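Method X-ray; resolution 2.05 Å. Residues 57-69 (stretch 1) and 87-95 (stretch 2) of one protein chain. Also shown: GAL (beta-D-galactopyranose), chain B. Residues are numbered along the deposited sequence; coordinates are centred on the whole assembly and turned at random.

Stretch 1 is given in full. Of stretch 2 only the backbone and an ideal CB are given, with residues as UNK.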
# COMPACT_ATOMS: atom_id res chain seq x y z
N LEU A 57 -5.44 -23.43 2.10
CA LEU A 57 -5.66 -23.35 0.66
C LEU A 57 -4.59 -24.12 -0.11
O LEU A 57 -4.88 -24.79 -1.10
CB LEU A 57 -5.68 -21.87 0.21
CG LEU A 57 -6.44 -21.47 -1.06
CD1 LEU A 57 -6.35 -19.96 -1.29
CD2 LEU A 57 -5.85 -22.19 -2.24
N LEU A 58 -3.35 -24.04 0.36
CA LEU A 58 -2.27 -24.76 -0.31
C LEU A 58 -2.57 -26.25 -0.28
O LEU A 58 -2.22 -26.97 -1.20
CB LEU A 58 -0.93 -24.47 0.37
CG LEU A 58 -0.31 -23.07 0.18
CD1 LEU A 58 0.96 -22.97 1.01
CD2 LEU A 58 0.01 -22.83 -1.29
N GLN A 59 -3.24 -26.69 0.79
CA GLN A 59 -3.61 -28.10 0.95
C GLN A 59 -4.75 -28.55 0.04
O GLN A 59 -4.67 -29.62 -0.57
CB GLN A 59 -4.02 -28.38 2.39
CG GLN A 59 -2.88 -28.49 3.37
CD GLN A 59 -3.39 -28.94 4.73
OE1 GLN A 59 -3.96 -30.04 4.86
NE2 GLN A 59 -3.19 -28.10 5.75
N LYS A 60 -5.82 -27.76 -0.02
CA LYS A 60 -6.97 -28.11 -0.85
C LYS A 60 -6.72 -27.99 -2.34
O LYS A 60 -7.51 -28.47 -3.14
CB LYS A 60 -8.19 -27.26 -0.49
CG LYS A 60 -8.87 -27.67 0.80
CD LYS A 60 -9.29 -29.15 0.81
CE LYS A 60 -10.36 -29.44 -0.24
NZ LYS A 60 -10.52 -30.93 -0.38
N THR A 61 -5.62 -27.35 -2.73
CA THR A 61 -5.31 -27.21 -4.15
C THR A 61 -4.11 -28.07 -4.52
O THR A 61 -3.68 -28.07 -5.67
CB THR A 61 -4.99 -25.74 -4.54
OG1 THR A 61 -3.92 -25.25 -3.73
CG2 THR A 61 -6.22 -24.85 -4.37
N GLY A 62 -3.60 -28.82 -3.56
CA GLY A 62 -2.44 -29.66 -3.83
C GLY A 62 -1.33 -28.81 -4.40
O GLY A 62 -0.55 -29.27 -5.23
N GLY A 63 -1.25 -27.55 -3.96
CA GLY A 63 -0.22 -26.66 -4.44
C GLY A 63 -0.54 -25.92 -5.73
O GLY A 63 0.14 -24.96 -6.08
N ASN A 64 -1.58 -26.35 -6.44
CA ASN A 64 -1.95 -25.71 -7.70
C ASN A 64 -2.59 -24.35 -7.40
O ASN A 64 -3.79 -24.16 -7.58
CB ASN A 64 -2.92 -26.63 -8.45
CG ASN A 64 -3.24 -26.12 -9.84
OD1 ASN A 64 -2.41 -25.50 -10.51
ND2 ASN A 64 -4.46 -26.41 -10.29
N LEU A 65 -1.76 -23.42 -6.95
CA LEU A 65 -2.24 -22.10 -6.57
C LEU A 65 -1.27 -20.96 -6.89
O LEU A 65 -0.06 -21.13 -6.89
CB LEU A 65 -2.54 -22.11 -5.06
CG LEU A 65 -2.75 -20.81 -4.28
CD1 LEU A 65 -4.10 -20.21 -4.58
CD2 LEU A 65 -2.64 -21.10 -2.78
N VAL A 66 -1.84 -19.79 -7.19
CA VAL A 66 -1.07 -18.59 -7.48
C VAL A 66 -1.55 -17.54 -6.49
O VAL A 66 -2.68 -17.07 -6.55
CB VAL A 66 -1.31 -18.08 -8.91
CG1 VAL A 66 -0.58 -16.75 -9.11
CG2 VAL A 66 -0.80 -19.10 -9.92
N LEU A 67 -0.66 -17.16 -5.57
CA LEU A 67 -0.98 -16.20 -4.53
C LEU A 67 -0.34 -14.82 -4.67
O LEU A 67 0.85 -14.70 -4.94
CB LEU A 67 -0.59 -16.79 -3.18
CG LEU A 67 -0.81 -15.91 -1.96
CD1 LEU A 67 -2.30 -15.73 -1.76
CD2 LEU A 67 -0.18 -16.55 -0.75
N ASN A 68 -1.15 -13.77 -4.49
CA ASN A 68 -0.67 -12.39 -4.53
C ASN A 68 -1.00 -11.87 -3.14
O ASN A 68 -2.15 -11.55 -2.85
CB ASN A 68 -1.42 -11.57 -5.58
CG ASN A 68 -0.91 -10.14 -5.66
OD1 ASN A 68 0.21 -9.86 -5.24
ND2 ASN A 68 -1.71 -9.24 -6.23
N VAL A 69 0.02 -11.77 -2.29
CA VAL A 69 -0.19 -11.35 -0.91
C VAL A 69 0.54 -10.11 -0.39
O VAL A 69 1.70 -9.86 -0.72
CB VAL A 69 0.14 -12.53 0.05
CG1 VAL A 69 1.59 -12.97 -0.16
CG2 VAL A 69 -0.08 -12.12 1.51
N UNK A 87 5.02 -26.27 -1.31
CA UNK A 87 3.80 -26.74 -1.93
C UNK A 87 3.93 -26.70 -3.45
O UNK A 87 3.13 -27.31 -4.16
CB UNK A 87 2.61 -25.90 -1.47
N UNK A 88 4.93 -25.98 -3.95
CA UNK A 88 5.11 -25.88 -5.38
C UNK A 88 4.23 -24.79 -5.99
O UNK A 88 4.12 -24.67 -7.21
CB UNK A 88 4.81 -27.23 -6.04
N UNK A 89 3.60 -24.00 -5.13
CA UNK A 89 2.75 -22.91 -5.60
C UNK A 89 3.64 -21.71 -5.95
O UNK A 89 4.84 -21.73 -5.70
CB UNK A 89 1.71 -22.53 -4.55
N UNK A 90 3.04 -20.67 -6.54
CA UNK A 90 3.77 -19.47 -6.93
C UNK A 90 3.21 -18.28 -6.16
O UNK A 90 1.99 -18.12 -6.06
CB UNK A 90 3.68 -19.24 -8.44
N UNK A 91 4.10 -17.43 -5.65
CA UNK A 91 3.64 -16.29 -4.86
C UNK A 91 4.34 -14.97 -5.16
O UNK A 91 5.53 -14.94 -5.47
CB UNK A 91 3.81 -16.61 -3.37
N UNK A 92 3.57 -13.90 -5.05
CA UNK A 92 4.07 -12.55 -5.27
C UNK A 92 3.81 -11.77 -3.98
O UNK A 92 2.73 -11.89 -3.40
CB UNK A 92 3.41 -11.89 -6.48
N UNK A 93 4.79 -11.00 -3.54
CA UNK A 93 4.66 -10.22 -2.32
C UNK A 93 4.47 -8.73 -2.62
O UNK A 93 4.99 -8.22 -3.60
CB UNK A 93 5.89 -10.43 -1.43
N UNK A 94 3.72 -8.06 -1.75
CA UNK A 94 3.46 -6.64 -1.91
C UNK A 94 3.76 -5.90 -0.61
O UNK A 94 3.27 -6.29 0.45
CB UNK A 94 2.01 -6.40 -2.34
N UNK A 95 4.57 -4.85 -0.68
CA UNK A 95 4.88 -4.02 0.49
C UNK A 95 5.78 -4.57 1.60
O UNK A 95 6.88 -4.08 1.80
CB UNK A 95 3.55 -3.63 1.14
C1 GAL B . -2.36 -0.54 3.99
C2 GAL B . -1.96 0.87 3.49
C3 GAL B . -0.99 0.71 2.30
C4 GAL B . 0.25 -0.07 2.78
C5 GAL B . -0.26 -1.44 3.30
C6 GAL B . 0.94 -2.24 3.79
O1 GAL B . -3.26 -0.39 5.11
O2 GAL B . -3.13 1.57 3.05
O3 GAL B . -0.58 2.00 1.83
O4 GAL B . 0.86 0.65 3.86
O5 GAL B . -1.18 -1.27 4.42
O6 GAL B . 0.46 -3.49 4.24

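Stretch 2 runs alongside strand 65-69 as a parallel neighbour, the two axes approaching to 4.7 Å, so most of its backbone is committed to sheet bonding and each side chain must fit the space this leaves.

At position 87 the CA-to-CB bond points toward stretch 1. The ideal CB already lies 4.0 Å from L58 CD2, and the carbonyl O receives a CA-H...O contact from G63 CA at 3.4 Å. That close approach relies on G63 being glycine, since a CB there would fall 2.1 Å from this same O. A small apolar side chain suits the place, and the residue is A87, whose methyl touches the L58 side chain.

Position 88 has phi/psi of 84/9, and a CB would be jammed against the carbonyl O of the preceding residue. Backbone alone therefore calls for glycine, and G88 it is, the first residue to leave helical angles after the helix.

Position 89 is the tightest. Its CB points toward stretch 1 and lies 3.3 Å from both G63 O and L65 O, with L58 CD2 at 3.7 Å. Carbonyls and a leucine methyl crowd this carbon, which favours a small residue: alanine, perhaps serine. The deposited A89 packs its methyl against L58 CD2.

From 90 to 93 the side chains alternate between the two faces of the sheet. Position 90 donates from its N to L65 O (3.2 Å) and accepts at its O from L67 N (2.9 Å); its CB shares a face with V66. The nearest V66 atom, CG2, is 4.7 Å from the ideal CB, so many sizes would fit, including beta-branched or aromatic residues. The deposited residue is Y90, with chi1 in m; its CA-to-CB bond goes to the face of V66, but the end of its side chain leads away from stretch 1.

Position 91 turns to the other face, beside L67 and V69, whose branches offer an apolar surface. A beta-branched aliphatic side chain is well suited, although leucine is conceivable. V91 brings CG2 to 4.0 Å from L67 CD2 and 3.8 Å from V69 CG1.

Position 92 faces N68, whose OD1 is 4.0 Å from the ideal CB; its backbone N bonds to L67 O (2.8 Å), and its O accepts from V69 N (2.9 Å). A donor might seem natural, but valine would also suit the strand. T92 sets CG2 3.6 Å from N68 OD1, while its hydroxyl bonds elsewhere in the structure.

Position 93 shares the face of V69 but has little nearby beyond V69 O, 4.3 Å from the ideal CB, so the choice is loose; T93 is a typical strand residue.

Position 94 points toward stretch 1, with its N bonded to V69 O (2.9 Å). Near the ideal CB, stretch 1 offers two oxygens, V69 O at 3.8 Å and N68 OD1 at 4.9 Å, so a side chain with a donor could be used, though a beta-branched residue also suits a strand. The deposited I94 is apolar and lays CG1 3.4 Å from N68 OD1, an oxygen left without a polar partner.

Position 95 is beyond reach of stretch 1, but the sugar lies nearby, and aromatic rings commonly pack on sugars. W95 does so: GAL C4 sits over one face of its ring, and CD1 is 3.8 Å from GAL C6.

Stretch 2, residues 87-95: AGAYVTTIW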
# COMPACT_ATOMS: atom_id res chain seq x y z
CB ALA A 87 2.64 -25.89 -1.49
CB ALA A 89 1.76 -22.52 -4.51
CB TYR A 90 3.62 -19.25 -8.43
CG TYR A 90 4.37 -20.28 -9.25
CD1 TYR A 90 5.63 -20.00 -9.76
CD2 TYR A 90 3.86 -21.57 -9.43
CE1 TYR A 90 6.37 -20.97 -10.42
CE2 TYR A 90 4.60 -22.55 -10.09
CZ TYR A 90 5.86 -22.24 -10.58
OH TYR A 90 6.63 -23.19 -11.21
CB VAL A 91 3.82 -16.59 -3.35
CG1 VAL A 91 5.31 -16.77 -3.05
CG2 VAL A 91 3.23 -15.46 -2.51
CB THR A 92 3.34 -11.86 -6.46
OG1 THR A 92 3.87 -12.37 -7.69
CG2 THR A 92 3.54 -10.35 -6.42
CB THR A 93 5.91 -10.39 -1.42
OG1 THR A 93 5.86 -11.68 -0.79
CG2 THR A 93 5.94 -9.33 -0.34
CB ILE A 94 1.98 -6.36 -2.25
CG1 ILE A 94 1.51 -7.26 -3.39
CG2 ILE A 94 1.80 -4.90 -2.64
CD1 ILE A 94 2.15 -6.94 -4.72
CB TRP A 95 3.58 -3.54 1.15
CG TRP A 95 2.77 -2.50 0.38
CD1 TRP A 95 1.45 -2.58 0.05
CD2 TRP A 95 3.24 -1.25 -0.16
NE1 TRP A 95 1.06 -1.47 -0.66
CE2 TRP A 95 2.14 -0.63 -0.80
CE3 TRP A 95 4.47 -0.60 -0.15
CZ2 TRP A 95 2.25 0.61 -1.43
CZ3 TRP A 95 4.58 0.65 -0.79
CH2 TRP A 95 3.47 1.23 -1.41
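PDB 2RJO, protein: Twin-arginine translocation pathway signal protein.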